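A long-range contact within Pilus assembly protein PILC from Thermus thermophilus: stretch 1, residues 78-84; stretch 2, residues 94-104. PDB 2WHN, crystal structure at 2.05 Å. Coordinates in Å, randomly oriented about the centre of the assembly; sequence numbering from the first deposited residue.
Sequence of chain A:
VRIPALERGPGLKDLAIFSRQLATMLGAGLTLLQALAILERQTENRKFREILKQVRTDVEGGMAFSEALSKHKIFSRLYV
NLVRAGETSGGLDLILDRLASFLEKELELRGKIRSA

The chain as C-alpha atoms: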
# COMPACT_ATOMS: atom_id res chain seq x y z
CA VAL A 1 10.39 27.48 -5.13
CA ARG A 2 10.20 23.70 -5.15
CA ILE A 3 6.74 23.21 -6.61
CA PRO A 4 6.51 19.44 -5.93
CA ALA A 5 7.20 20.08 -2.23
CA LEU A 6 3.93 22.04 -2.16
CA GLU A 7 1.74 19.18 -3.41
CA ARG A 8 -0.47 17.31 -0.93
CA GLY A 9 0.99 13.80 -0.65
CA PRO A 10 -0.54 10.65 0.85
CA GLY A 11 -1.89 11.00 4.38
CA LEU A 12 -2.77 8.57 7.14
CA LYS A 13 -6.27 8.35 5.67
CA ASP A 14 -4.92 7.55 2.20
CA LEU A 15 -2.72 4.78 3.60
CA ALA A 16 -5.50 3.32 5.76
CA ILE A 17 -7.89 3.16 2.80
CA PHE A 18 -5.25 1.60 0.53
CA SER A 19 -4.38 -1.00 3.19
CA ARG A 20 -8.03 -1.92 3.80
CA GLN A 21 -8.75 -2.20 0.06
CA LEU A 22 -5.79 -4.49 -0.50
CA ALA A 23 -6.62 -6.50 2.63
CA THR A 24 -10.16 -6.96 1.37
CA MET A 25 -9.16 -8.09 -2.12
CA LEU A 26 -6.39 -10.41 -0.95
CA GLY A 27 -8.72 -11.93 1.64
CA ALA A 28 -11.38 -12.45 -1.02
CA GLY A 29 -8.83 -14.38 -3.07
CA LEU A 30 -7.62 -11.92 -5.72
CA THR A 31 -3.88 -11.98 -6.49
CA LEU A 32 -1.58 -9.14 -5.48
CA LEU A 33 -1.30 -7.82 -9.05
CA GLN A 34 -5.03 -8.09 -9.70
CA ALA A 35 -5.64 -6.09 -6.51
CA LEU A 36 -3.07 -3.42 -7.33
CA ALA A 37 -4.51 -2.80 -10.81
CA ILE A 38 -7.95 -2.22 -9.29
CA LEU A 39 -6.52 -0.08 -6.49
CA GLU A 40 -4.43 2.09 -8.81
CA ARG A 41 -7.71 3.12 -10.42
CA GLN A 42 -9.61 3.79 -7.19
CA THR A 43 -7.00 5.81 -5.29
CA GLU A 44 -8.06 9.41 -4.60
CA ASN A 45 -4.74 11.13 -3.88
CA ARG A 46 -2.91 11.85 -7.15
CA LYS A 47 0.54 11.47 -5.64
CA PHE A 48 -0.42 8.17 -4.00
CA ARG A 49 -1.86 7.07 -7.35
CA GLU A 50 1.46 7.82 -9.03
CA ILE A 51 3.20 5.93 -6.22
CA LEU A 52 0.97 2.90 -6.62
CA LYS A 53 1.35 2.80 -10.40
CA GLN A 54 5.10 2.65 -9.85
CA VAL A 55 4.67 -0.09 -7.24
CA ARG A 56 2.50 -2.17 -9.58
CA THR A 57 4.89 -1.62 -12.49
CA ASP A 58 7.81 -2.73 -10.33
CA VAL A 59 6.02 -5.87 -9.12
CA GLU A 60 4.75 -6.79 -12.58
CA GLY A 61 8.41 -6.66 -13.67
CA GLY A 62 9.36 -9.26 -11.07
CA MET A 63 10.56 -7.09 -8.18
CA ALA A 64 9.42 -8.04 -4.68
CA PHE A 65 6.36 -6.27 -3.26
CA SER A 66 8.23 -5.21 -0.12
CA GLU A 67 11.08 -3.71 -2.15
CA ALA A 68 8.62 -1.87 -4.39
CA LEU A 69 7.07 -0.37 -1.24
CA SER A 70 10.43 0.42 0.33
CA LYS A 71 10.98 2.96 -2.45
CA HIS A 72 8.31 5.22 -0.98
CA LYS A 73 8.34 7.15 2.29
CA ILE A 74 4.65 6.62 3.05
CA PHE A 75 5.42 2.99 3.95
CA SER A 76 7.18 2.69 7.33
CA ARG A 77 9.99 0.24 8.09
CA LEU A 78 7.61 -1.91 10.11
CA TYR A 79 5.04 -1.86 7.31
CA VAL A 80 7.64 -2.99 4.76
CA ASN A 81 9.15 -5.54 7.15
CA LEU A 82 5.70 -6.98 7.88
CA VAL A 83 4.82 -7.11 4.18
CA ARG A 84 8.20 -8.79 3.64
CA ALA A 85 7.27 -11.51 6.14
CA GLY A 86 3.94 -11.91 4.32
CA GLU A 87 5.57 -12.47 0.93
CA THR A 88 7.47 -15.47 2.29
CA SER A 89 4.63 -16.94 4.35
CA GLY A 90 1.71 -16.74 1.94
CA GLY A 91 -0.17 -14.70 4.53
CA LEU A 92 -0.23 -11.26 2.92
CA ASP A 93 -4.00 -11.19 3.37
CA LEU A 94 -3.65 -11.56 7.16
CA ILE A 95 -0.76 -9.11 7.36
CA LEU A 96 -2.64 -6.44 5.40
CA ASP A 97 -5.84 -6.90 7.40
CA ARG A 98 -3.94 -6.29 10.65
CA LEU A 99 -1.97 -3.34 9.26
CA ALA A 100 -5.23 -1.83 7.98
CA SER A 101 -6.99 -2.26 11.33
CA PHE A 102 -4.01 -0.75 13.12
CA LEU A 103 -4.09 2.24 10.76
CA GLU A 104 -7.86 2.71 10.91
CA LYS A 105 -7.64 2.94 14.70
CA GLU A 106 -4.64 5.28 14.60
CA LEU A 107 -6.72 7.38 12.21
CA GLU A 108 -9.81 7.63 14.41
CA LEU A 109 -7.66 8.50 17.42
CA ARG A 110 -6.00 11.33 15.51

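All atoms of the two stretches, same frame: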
# COMPACT_ATOMS: atom_id res chain seq x y z
N LEU A 78 8.39 -0.81 9.58
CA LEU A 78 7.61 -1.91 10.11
C LEU A 78 6.61 -2.43 9.07
O LEU A 78 6.43 -3.63 8.91
CB LEU A 78 6.88 -1.49 11.38
CG LEU A 78 6.12 -2.60 12.10
CD1 LEU A 78 7.03 -3.79 12.37
CD2 LEU A 78 5.50 -2.09 13.39
N TYR A 79 5.98 -1.50 8.36
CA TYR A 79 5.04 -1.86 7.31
C TYR A 79 5.74 -2.75 6.28
O TYR A 79 5.27 -3.85 5.98
CB TYR A 79 4.49 -0.60 6.63
CG TYR A 79 3.22 -0.80 5.82
CD1 TYR A 79 2.01 -0.27 6.25
CD2 TYR A 79 3.26 -1.45 4.59
CE1 TYR A 79 0.87 -0.40 5.49
CE2 TYR A 79 2.11 -1.60 3.83
CZ TYR A 79 0.92 -1.08 4.28
OH TYR A 79 -0.23 -1.23 3.53
N VAL A 80 6.87 -2.27 5.77
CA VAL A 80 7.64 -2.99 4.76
C VAL A 80 8.12 -4.33 5.31
O VAL A 80 8.02 -5.37 4.65
CB VAL A 80 8.85 -2.16 4.26
CG1 VAL A 80 9.79 -3.02 3.43
CG2 VAL A 80 8.38 -0.95 3.46
N ASN A 81 8.65 -4.32 6.53
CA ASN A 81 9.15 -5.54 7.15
C ASN A 81 8.04 -6.57 7.35
O ASN A 81 8.25 -7.77 7.15
CB ASN A 81 9.84 -5.23 8.48
CG ASN A 81 11.27 -4.75 8.30
OD1 ASN A 81 11.90 -5.04 7.29
ND2 ASN A 81 11.79 -4.05 9.30
N LEU A 82 6.85 -6.10 7.71
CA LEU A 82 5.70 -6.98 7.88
C LEU A 82 5.23 -7.55 6.54
O LEU A 82 5.01 -8.75 6.41
CB LEU A 82 4.56 -6.23 8.58
CG LEU A 82 4.67 -6.18 10.10
CD1 LEU A 82 3.59 -5.28 10.69
CD2 LEU A 82 4.59 -7.60 10.68
N VAL A 83 5.10 -6.68 5.55
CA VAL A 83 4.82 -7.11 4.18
C VAL A 83 5.86 -8.11 3.69
O VAL A 83 5.52 -9.09 3.03
CB VAL A 83 4.75 -5.91 3.20
CG1 VAL A 83 4.81 -6.39 1.75
CG2 VAL A 83 3.47 -5.11 3.46
N ARG A 84 7.12 -7.88 4.04
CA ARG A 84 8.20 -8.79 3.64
C ARG A 84 8.02 -10.18 4.25
O ARG A 84 8.29 -11.19 3.60
CB ARG A 84 9.57 -8.22 4.03
CG ARG A 84 10.70 -9.22 3.88
CD ARG A 84 10.89 -9.61 2.42
NE ARG A 84 11.78 -10.75 2.26
CZ ARG A 84 12.04 -11.34 1.10
NH1 ARG A 84 11.47 -10.89 -0.01
NH2 ARG A 84 12.86 -12.37 1.05
N LEU A 94 -3.58 -11.73 5.71
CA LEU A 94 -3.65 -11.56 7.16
C LEU A 94 -2.83 -10.36 7.61
O LEU A 94 -3.28 -9.57 8.44
CB LEU A 94 -3.14 -12.82 7.87
CG LEU A 94 -3.84 -14.15 7.59
CD1 LEU A 94 -3.04 -15.31 8.17
CD2 LEU A 94 -5.26 -14.13 8.14
N ILE A 95 -1.61 -10.25 7.10
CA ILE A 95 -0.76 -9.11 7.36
C ILE A 95 -1.42 -7.78 7.02
O ILE A 95 -1.35 -6.82 7.79
CB ILE A 95 0.59 -9.23 6.62
CG1 ILE A 95 1.45 -10.32 7.26
CG2 ILE A 95 1.33 -7.89 6.63
CD1 ILE A 95 2.40 -11.01 6.29
N LEU A 96 -2.07 -7.71 5.86
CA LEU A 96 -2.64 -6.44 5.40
C LEU A 96 -3.89 -6.09 6.20
O LEU A 96 -4.14 -4.92 6.50
CB LEU A 96 -2.97 -6.49 3.90
CG LEU A 96 -2.01 -5.82 2.93
CD1 LEU A 96 -1.97 -4.30 3.14
CD2 LEU A 96 -0.61 -6.42 3.03
N ASP A 97 -4.67 -7.10 6.56
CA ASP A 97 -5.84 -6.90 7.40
C ASP A 97 -5.46 -6.28 8.75
O ASP A 97 -6.12 -5.36 9.23
CB ASP A 97 -6.58 -8.22 7.60
CG ASP A 97 -7.81 -8.07 8.47
OD1 ASP A 97 -8.50 -7.04 8.37
OD2 ASP A 97 -8.08 -8.99 9.26
N ARG A 98 -4.37 -6.76 9.33
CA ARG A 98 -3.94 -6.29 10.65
C ARG A 98 -3.30 -4.90 10.57
O ARG A 98 -3.52 -4.06 11.43
CB ARG A 98 -2.97 -7.28 11.29
CG ARG A 98 -3.64 -8.54 11.85
CD ARG A 98 -4.43 -8.24 13.12
NE ARG A 98 -3.57 -8.02 14.28
CZ ARG A 98 -3.01 -8.99 15.01
NH1 ARG A 98 -3.19 -10.26 14.68
NH2 ARG A 98 -2.27 -8.68 16.07
N LEU A 99 -2.50 -4.67 9.53
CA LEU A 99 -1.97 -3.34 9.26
C LEU A 99 -3.09 -2.33 9.04
O LEU A 99 -3.04 -1.21 9.55
CB LEU A 99 -1.03 -3.36 8.05
CG LEU A 99 0.37 -3.94 8.30
CD1 LEU A 99 1.15 -4.07 6.99
CD2 LEU A 99 1.13 -3.06 9.29
N ALA A 100 -4.10 -2.72 8.27
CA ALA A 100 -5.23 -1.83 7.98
C ALA A 100 -6.01 -1.47 9.24
O ALA A 100 -6.39 -0.32 9.44
CB ALA A 100 -6.15 -2.45 6.94
N SER A 101 -6.25 -2.47 10.08
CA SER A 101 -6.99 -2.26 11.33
C SER A 101 -6.21 -1.35 12.27
O SER A 101 -6.78 -0.48 12.94
CB SER A 101 -7.26 -3.59 12.03
OG SER A 101 -8.09 -4.41 11.22
N PHE A 102 -4.91 -1.61 12.38
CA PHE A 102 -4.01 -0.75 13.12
C PHE A 102 -4.12 0.70 12.65
O PHE A 102 -4.21 1.63 13.47
CB PHE A 102 -2.57 -1.24 12.97
CG PHE A 102 -1.57 -0.39 13.69
CD1 PHE A 102 -1.31 -0.59 15.03
CD2 PHE A 102 -0.89 0.62 13.02
CE1 PHE A 102 -0.39 0.20 15.70
CE2 PHE A 102 0.03 1.41 13.69
CZ PHE A 102 0.27 1.20 15.03
N LEU A 103 -4.12 0.90 11.34
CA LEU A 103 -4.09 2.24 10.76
C LEU A 103 -5.44 2.94 10.92
O LEU A 103 -5.50 4.13 11.25
CB LEU A 103 -3.68 2.19 9.29
CG LEU A 103 -2.21 1.87 9.04
CD1 LEU A 103 -1.96 1.50 7.58
CD2 LEU A 103 -1.33 3.04 9.46
N GLU A 104 -6.51 2.18 10.73
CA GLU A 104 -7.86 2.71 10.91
C GLU A 104 -8.06 3.24 12.33
O GLU A 104 -8.72 4.25 12.53
CB GLU A 104 -8.90 1.64 10.61
CG GLU A 104 -9.28 1.54 9.15
CD GLU A 104 -9.74 0.15 8.77
OE1 GLU A 104 -9.83 -0.71 9.67
OE2 GLU A 104 -10.05 -0.07 7.58

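Two helical segments lie side by side and run in nearly opposite directions. Their axes make an angle of 157° and approach to 9.8 Å. Each segment belongs to a helix that extends beyond it at both ends. Within each, regular helical backbone hydrogen bonds form, such as Val83 N to Tyr79 O at 2.9 Å and Leu99 N to Ile95 O at 3.0 Å. No hydrogen bond crosses between the segments. The contact is one of shape and apolar surface, and it buries 343 Å² counted over both sides.

The antiparallel register sets Tyr79 beside Leu99 (CA to CA 7.4 Å) and Val83 beside Ile95 (CA to CA 6.7 Å). Both pairs are spaced by four residues, about one helical turn, so the same faces meet again a turn later.

Leu99 is the main bump on its helix. Its CA-to-CB bond points toward the other segment, and its two methyls enter a hollow formed by Tyr79, Leu82 and Val83. Leu99 CD1 sits over one face of the Tyr79 ring, 3.8 Å from the ring centroid and only 4° off the normal. This is a CH-pi contact, with a methyl laid almost centrally on the aromatic face. The same Leu99 CD1 lies 4.4 Å from Val83 CG2. The other methyl, Leu99 CD2, packs against Leu82 CD1 at 3.6 Å.

Tyr79 is the largest side chain to cross from the first helix. Its CA-to-CB bond points sideways, but the ring reaches nearer to the second helix. Leu103 CD1 lies at the ring edge, 4.0 Å from Tyr79 CE1. Leu96 CD1 approaches obliquely and comes within 3.6 Å of Tyr79 OH. That is a van der Waals contact; the hydroxyl finds its hydrogen-bonding partner elsewhere in the structure. Leu96, Leu99 and Leu103 thus form a hollow that takes one face of the ring and part of its edge.

One turn along, Ile95 fits against Leu82 and Val83. Its CA-to-CB bond points toward the first helix. Ile95 CD1 comes within 3.5 Å of Leu82 O, so the methyl rests on the backbone itself. Ile95 CG2 lies 4.1 Å from Leu82 CB and also 4.1 Å from Val83 N. Val83 is a smaller, buried filler: Val83 CG2 touches Leu96 CD2 at 4.3 Å.

Val80, Asn81 and Arg84 make no contact with the second helix. On that helix, Asp97, Ser101 and Glu104 likewise stay out of reach. The side chains that meet are apolar apart from the Tyr79 hydroxyl.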